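Local coordinates for protein aldose 1-epimerase (Caenorhabditis elegans, PDB 1LUR) that probably interconverts the alpha and beta anomers of aldose sugars such as galactose, at residues Glu189-Glu194 against Tyr255-Ser260; Leu241-Lys246 against Ile269-Pro274. All coordinates share one frame; numbering follows the deposited sequence.

Both contacts lie on the same side of the chain's centre, about 10 Å apart between their centres, and their segments alternate along the sequence: 189-194, 241-246, 255-260, 269-274. Contact 1 joins two neighbouring strands, 187-192 and 256-259, of the large antiparallel sheet. Contact 2 runs from strand 238-243 of the seven-stranded antiparallel sheet to the end of strand 265-271, which lies beside 256-259 in the large sheet. Direct bonds tie them together: E191 O probably accepts from T244 N, and L256 O from I269 N, while the ring of Y255 packs on I243. The two thus stitch together two sheets of the beta-rich galactose mutarotase fold.

Contact 1 (Glu189-Glu194 against Tyr255-Ser260); sequences EMEADE and YLRFWS
E189 and R257 form a hydrogen-bonded antiparallel pair, E189 N to R257 O and R257 N to E189 O, each 2.9 Å long. A third backbone bond runs from E191 N to Y255 O (2.9 Å), with E191 at the centre of an inverse gamma turn where the strand is interrupted.

Charge dominates the face bearing E189 and R257. The arginine, extended from CG to NE, is long enough to bring NH1 to E191 OE2 at 3.1 Å, a salt bridge whose hydrogen bond is weak, with the two planes 82° apart. The E191 chain bends at chi2 (-52°), which turns CD back toward the arginine, and OE2 makes the contact. E189 OE2 sits over one guanidinium face, 3.9 Å from NH1, a long pairing of charge alone. Beside them, E189 CB lies at the edge of the W259 ring.

Apolar contact occupies the face of M190, a selenomethionine, and L256: M190 CG lies 3.7 Å from L256 CB, flexible and branched chains suiting a buried layer. Y255 and L256 both face I269 in a classic beta bulge. On this face, M190 and L256 also reach L278 of strand 275-279, and M190 touches L241 and I243 of strand 238-243.

Contact 2 (Leu241-Lys246 against Ile269-Pro274); sequences LVITKK and ITTSYP
I243 N donates to P274 O at 3.0 Å, with an N-H...O angle of 153°, joining strand 238-243 to the chain just past strand 265-271. A water that donates to I243 O also lies very close to P274 O, a distance short enough to leave the details of that second bond doubtful. I243 brings a buried, branched side chain against this corner: CB lies 3.4 Å from P274 O, and CD1 meets T271 CG2 at 3.7 Å. With chi1 of T271 at 175°, OG1 stands anti to the backbone N, and CG2 is left between that N and the carbonyl carbon. T271 OG1 accepts from Y273 N in an ST turn, a job suited to threonine at a strand end, and it also bonds to E330 O. The turn carries the chain from the large sheet into strand 275-279 of the neighbouring antiparallel sheet. Across it stretches K245, its chain extended beyond CG, and NZ donates to T271 O (3.1 Å) and Y273 O (2.9 Å). The first bond is tilted 24° from its carbonyl plane, whereas at Y273 the amine sits above the plane. A methionine in place of K245 would probably leave the T271 and Y273 carbonyls without this shared donor and the turn less firmly held. From the turn itself, the Y273 hydroxyl bonds with H157 and Y327, and S272 OG with Q329.

Contact 1 (Glu189-Glu194 against Tyr255-Ser260)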
loop_
_atom_site.group_PDB
_atom_site.type_symbol
_atom_site.label_atom_id
_atom_site.label_comp_id
_atom_site.label_asym_id
_atom_site.label_seq_id
_atom_site.Cartn_x
_atom_site.Cartn_y
_atom_site.Cartn_z
ATOM N N GLU A 189 -13.004 7.623 7.557
ATOM C CA GLU A 189 -14.334 7.147 7.210
ATOM C C GLU A 189 -14.192 6.157 6.064
ATOM O O GLU A 189 -13.602 6.471 5.028
ATOM C CB GLU A 189 -15.232 8.316 6.795
ATOM C CG GLU A 189 -16.625 7.896 6.367
ATOM C CD GLU A 189 -17.644 9.007 6.543
ATOM O OE1 GLU A 189 -17.937 9.366 7.704
ATOM O OE2 GLU A 189 -18.149 9.521 5.524
HETATM N N MSE A 190 -14.733 4.957 6.253
HETATM C CA MSE A 190 -14.656 3.923 5.229
HETATM C C MSE A 190 -15.952 3.188 4.964
HETATM O O MSE A 190 -16.734 2.919 5.876
HETATM C CB MSE A 190 -13.609 2.881 5.617
HETATM C CG MSE A 190 -12.289 2.990 4.896
HETATM SE SE MSE A 190 -11.386 1.274 4.943
HETATM C CE MSE A 190 -12.115 0.504 3.327
ATOM N N GLU A 191 -16.170 2.847 3.702
ATOM C CA GLU A 191 -17.367 2.127 3.317
ATOM C C GLU A 191 -16.989 0.650 3.445
ATOM O O GLU A 191 -16.793 -0.043 2.446
ATOM C CB GLU A 191 -17.744 2.448 1.872
ATOM C CG GLU A 191 -17.905 3.932 1.581
ATOM C CD GLU A 191 -18.833 4.619 2.560
ATOM O OE1 GLU A 191 -19.927 4.073 2.821
ATOM O OE2 GLU A 191 -18.470 5.707 3.061
ATOM N N ALA A 192 -16.862 0.182 4.682
ATOM C CA ALA A 192 -16.502 -1.209 4.940
ATOM C C ALA A 192 -17.384 -1.835 6.017
ATOM O O ALA A 192 -17.364 -1.407 7.165
ATOM C CB ALA A 192 -15.040 -1.290 5.355
ATOM N N ASP A 193 -18.147 -2.856 5.642
ATOM C CA ASP A 193 -19.032 -3.532 6.592
ATOM C C ASP A 193 -18.356 -4.718 7.270
ATOM O O ASP A 193 -18.786 -5.160 8.340
ATOM C CB ASP A 193 -20.294 -4.032 5.894
ATOM C CG ASP A 193 -21.147 -2.908 5.363
ATOM O OD1 ASP A 193 -21.251 -1.873 6.051
ATOM O OD2 ASP A 193 -21.723 -3.062 4.263
ATOM N N GLU A 194 -17.302 -5.230 6.640
ATOM C CA GLU A 194 -16.565 -6.372 7.172
ATOM C C GLU A 194 -15.053 -6.192 7.172
ATOM O O GLU A 194 -14.513 -5.316 6.487
ATOM C CB GLU A 194 -16.893 -7.614 6.350
ATOM C CG GLU A 194 -18.230 -8.234 6.638
ATOM C CD GLU A 194 -18.543 -9.359 5.682
ATOM O OE1 GLU A 194 -19.180 -10.341 6.111
ATOM O OE2 GLU A 194 -18.158 -9.260 4.495
ATOM N N TYR A 255 -14.327 5.290 -1.352
ATOM C CA TYR A 255 -14.483 4.217 -0.374
ATOM C C TYR A 255 -13.811 4.561 0.940
ATOM O O TYR A 255 -14.123 3.978 1.979
ATOM C CB TYR A 255 -13.886 2.921 -0.909
ATOM C CG TYR A 255 -14.527 2.444 -2.180
ATOM C CD1 TYR A 255 -15.916 2.372 -2.298
ATOM C CD2 TYR A 255 -13.750 2.049 -3.268
ATOM C CE1 TYR A 255 -16.516 1.920 -3.466
ATOM C CE2 TYR A 255 -14.340 1.595 -4.439
ATOM C CZ TYR A 255 -15.724 1.534 -4.532
ATOM O OH TYR A 255 -16.311 1.088 -5.697
ATOM N N LEU A 256 -12.885 5.511 0.889
ATOM C CA LEU A 256 -12.165 5.933 2.077
ATOM C C LEU A 256 -11.837 7.419 2.051
ATOM O O LEU A 256 -11.445 7.963 1.019
ATOM C CB LEU A 256 -10.877 5.116 2.218
ATOM C CG LEU A 256 -9.870 5.522 3.299
ATOM C CD1 LEU A 256 -8.969 4.341 3.622
ATOM C CD2 LEU A 256 -9.039 6.706 2.827
ATOM N N ARG A 257 -12.000 8.060 3.205
ATOM C CA ARG A 257 -11.728 9.485 3.369
ATOM C C ARG A 257 -10.890 9.603 4.639
ATOM O O ARG A 257 -11.302 9.151 5.707
ATOM C CB ARG A 257 -13.042 10.258 3.513
ATOM C CG ARG A 257 -14.051 9.942 2.410
ATOM C CD ARG A 257 -15.439 10.491 2.727
ATOM N NE ARG A 257 -16.468 9.961 1.830
ATOM C CZ ARG A 257 -16.841 8.682 1.784
ATOM N NH1 ARG A 257 -16.271 7.789 2.585
ATOM N NH2 ARG A 257 -17.785 8.292 0.935
ATOM N N PHE A 258 -9.711 10.200 4.510
ATOM C CA PHE A 258 -8.785 10.385 5.624
ATOM C C PHE A 258 -8.451 11.875 5.673
ATOM O O PHE A 258 -8.032 12.453 4.670
ATOM C CB PHE A 258 -7.529 9.546 5.351
ATOM C CG PHE A 258 -6.548 9.490 6.491
ATOM C CD1 PHE A 258 -6.966 9.173 7.781
ATOM C CD2 PHE A 258 -5.191 9.688 6.259
ATOM C CE1 PHE A 258 -6.041 9.054 8.821
ATOM C CE2 PHE A 258 -4.259 9.571 7.289
ATOM C CZ PHE A 258 -4.686 9.251 8.576
ATOM N N TRP A 259 -8.634 12.506 6.827
ATOM C CA TRP A 259 -8.335 13.930 6.923
ATOM C C TRP A 259 -7.912 14.407 8.305
ATOM O O TRP A 259 -8.052 13.692 9.301
ATOM C CB TRP A 259 -9.551 14.738 6.448
ATOM C CG TRP A 259 -10.736 14.673 7.374
ATOM C CD1 TRP A 259 -11.012 15.518 8.414
ATOM C CD2 TRP A 259 -11.794 13.708 7.352
ATOM N NE1 TRP A 259 -12.177 15.139 9.038
ATOM C CE2 TRP A 259 -12.678 14.031 8.407
ATOM C CE3 TRP A 259 -12.082 12.599 6.545
ATOM C CZ2 TRP A 259 -13.831 13.284 8.675
ATOM C CZ3 TRP A 259 -13.232 11.856 6.813
ATOM C CH2 TRP A 259 -14.091 12.204 7.869
ATOM N N SER A 260 -7.396 15.631 8.341
ATOM C CA SER A 260 -6.934 16.264 9.571
ATOM C C SER A 260 -7.539 17.662 9.704
ATOM O O SER A 260 -7.272 18.536 8.877
ATOM C CB SER A 260 -5.408 16.375 9.554
ATOM O OG SER A 260 -4.959 17.354 10.475
#

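Contact 2 (Leu241-Lys246 against Ile269-Pro274)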
loop_
_atom_site.group_PDB
_atom_site.type_symbol
_atom_site.label_atom_id
_atom_site.label_comp_id
_atom_site.label_asym_id
_atom_site.label_seq_id
_atom_site.Cartn_x
_atom_site.Cartn_y
_atom_site.Cartn_z
ATOM N N LEU A 241 -9.731 -4.256 5.514
ATOM C CA LEU A 241 -11.100 -3.764 5.638
ATOM C C LEU A 241 -11.746 -4.001 4.276
ATOM O O LEU A 241 -11.348 -3.399 3.275
ATOM C CB LEU A 241 -11.112 -2.276 6.013
ATOM C CG LEU A 241 -11.090 -1.949 7.517
ATOM C CD1 LEU A 241 -12.435 -2.296 8.126
ATOM C CD2 LEU A 241 -9.976 -2.712 8.223
ATOM N N VAL A 242 -12.730 -4.898 4.236
ATOM C CA VAL A 242 -13.421 -5.222 2.994
ATOM C C VAL A 242 -14.344 -4.107 2.528
ATOM O O VAL A 242 -15.292 -3.735 3.220
ATOM C CB VAL A 242 -14.234 -6.528 3.130
ATOM C CG1 VAL A 242 -14.833 -6.920 1.776
ATOM C CG2 VAL A 242 -13.339 -7.635 3.647
ATOM N N ILE A 243 -14.056 -3.591 1.337
ATOM C CA ILE A 243 -14.832 -2.516 0.744
ATOM C C ILE A 243 -16.238 -2.934 0.333
ATOM O O ILE A 243 -16.422 -3.917 -0.389
ATOM C CB ILE A 243 -14.131 -1.956 -0.509
ATOM C CG1 ILE A 243 -12.765 -1.381 -0.133
ATOM C CG2 ILE A 243 -15.014 -0.898 -1.166
ATOM C CD1 ILE A 243 -11.958 -0.888 -1.333
ATOM N N THR A 244 -17.229 -2.181 0.795
ATOM C CA THR A 244 -18.613 -2.480 0.457
ATOM C C THR A 244 -18.838 -1.921 -0.943
ATOM O O THR A 244 -18.909 -0.706 -1.129
ATOM C CB THR A 244 -19.604 -1.784 1.412
ATOM O OG1 THR A 244 -19.311 -2.149 2.765
ATOM C CG2 THR A 244 -21.031 -2.194 1.075
ATOM N N LYS A 245 -18.935 -2.799 -1.932
ATOM C CA LYS A 245 -19.151 -2.337 -3.295
ATOM C C LYS A 245 -20.538 -2.722 -3.790
ATOM O O LYS A 245 -20.998 -3.849 -3.587
ATOM C CB LYS A 245 -18.072 -2.898 -4.232
ATOM C CG LYS A 245 -16.676 -2.353 -3.944
ATOM C CD LYS A 245 -15.661 -2.756 -5.010
ATOM C CE LYS A 245 -14.285 -2.176 -4.691
ATOM N NZ LYS A 245 -13.272 -2.483 -5.744
ATOM N N LYS A 246 -21.207 -1.766 -4.427
ATOM C CA LYS A 246 -22.543 -1.993 -4.954
ATOM C C LYS A 246 -22.481 -2.839 -6.214
ATOM O O LYS A 246 -21.444 -3.424 -6.539
ATOM C CB LYS A 246 -23.230 -0.657 -5.259
ATOM C CG LYS A 246 -23.815 0.041 -4.037
ATOM C CD LYS A 246 -22.764 0.302 -2.968
ATOM C CE LYS A 246 -23.403 0.816 -1.685
ATOM N NZ LYS A 246 -22.410 0.986 -0.586
ATOM N N ILE A 269 -10.006 8.050 -1.333
ATOM C CA ILE A 269 -9.524 6.984 -2.202
ATOM C C ILE A 269 -10.609 6.131 -2.842
ATOM O O ILE A 269 -11.657 5.872 -2.253
ATOM C CB ILE A 269 -8.589 6.024 -1.414
ATOM C CG1 ILE A 269 -7.326 6.764 -0.984
ATOM C CG2 ILE A 269 -8.253 4.797 -2.258
ATOM C CD1 ILE A 269 -6.411 5.934 -0.091
ATOM N N THR A 270 -10.341 5.707 -4.068
ATOM C CA THR A 270 -11.249 4.863 -4.819
ATOM C C THR A 270 -10.271 3.872 -5.442
ATOM O O THR A 270 -9.192 4.254 -5.899
ATOM C CB THR A 270 -12.027 5.633 -5.907
ATOM O OG1 THR A 270 -13.029 4.769 -6.456
ATOM C CG2 THR A 270 -11.113 6.097 -7.022
ATOM N N THR A 271 -10.617 2.596 -5.428
ATOM C CA THR A 271 -9.729 1.592 -5.992
ATOM C C THR A 271 -10.484 0.413 -6.559
ATOM O O THR A 271 -11.634 0.161 -6.198
ATOM C CB THR A 271 -8.737 1.078 -4.920
ATOM O OG1 THR A 271 -7.953 0.005 -5.461
ATOM C CG2 THR A 271 -9.490 0.573 -3.690
ATOM N N SER A 272 -9.824 -0.304 -7.458
ATOM C CA SER A 272 -10.409 -1.470 -8.092
ATOM C C SER A 272 -10.235 -2.653 -7.151
ATOM O O SER A 272 -10.949 -3.654 -7.262
ATOM C CB SER A 272 -9.708 -1.749 -9.420
ATOM O OG SER A 272 -8.301 -1.848 -9.236
ATOM N N TYR A 273 -9.280 -2.536 -6.230
ATOM C CA TYR A 273 -9.020 -3.605 -5.270
ATOM C C TYR A 273 -10.235 -3.783 -4.360
ATOM O O TYR A 273 -10.960 -2.825 -4.080
ATOM C CB TYR A 273 -7.776 -3.300 -4.421
ATOM C CG TYR A 273 -6.450 -3.495 -5.148
ATOM C CD1 TYR A 273 -5.710 -2.403 -5.598
ATOM C CD2 TYR A 273 -5.947 -4.773 -5.394
ATOM C CE1 TYR A 273 -4.502 -2.574 -6.283
ATOM C CE2 TYR A 273 -4.735 -4.959 -6.078
ATOM C CZ TYR A 273 -4.023 -3.853 -6.519
ATOM O OH TYR A 273 -2.842 -4.018 -7.203
ATOM N N PRO A 274 -10.467 -5.018 -3.880
ATOM C CA PRO A 274 -11.594 -5.341 -3.007
ATOM C C PRO A 274 -11.410 -4.969 -1.541
ATOM O O PRO A 274 -12.388 -4.870 -0.800
ATOM C CB PRO A 274 -11.754 -6.840 -3.214
ATOM C CG PRO A 274 -10.323 -7.284 -3.298
ATOM C CD PRO A 274 -9.705 -6.236 -4.217
HETATM O O HOH W 1 -14.675 -5.635 -1.521
#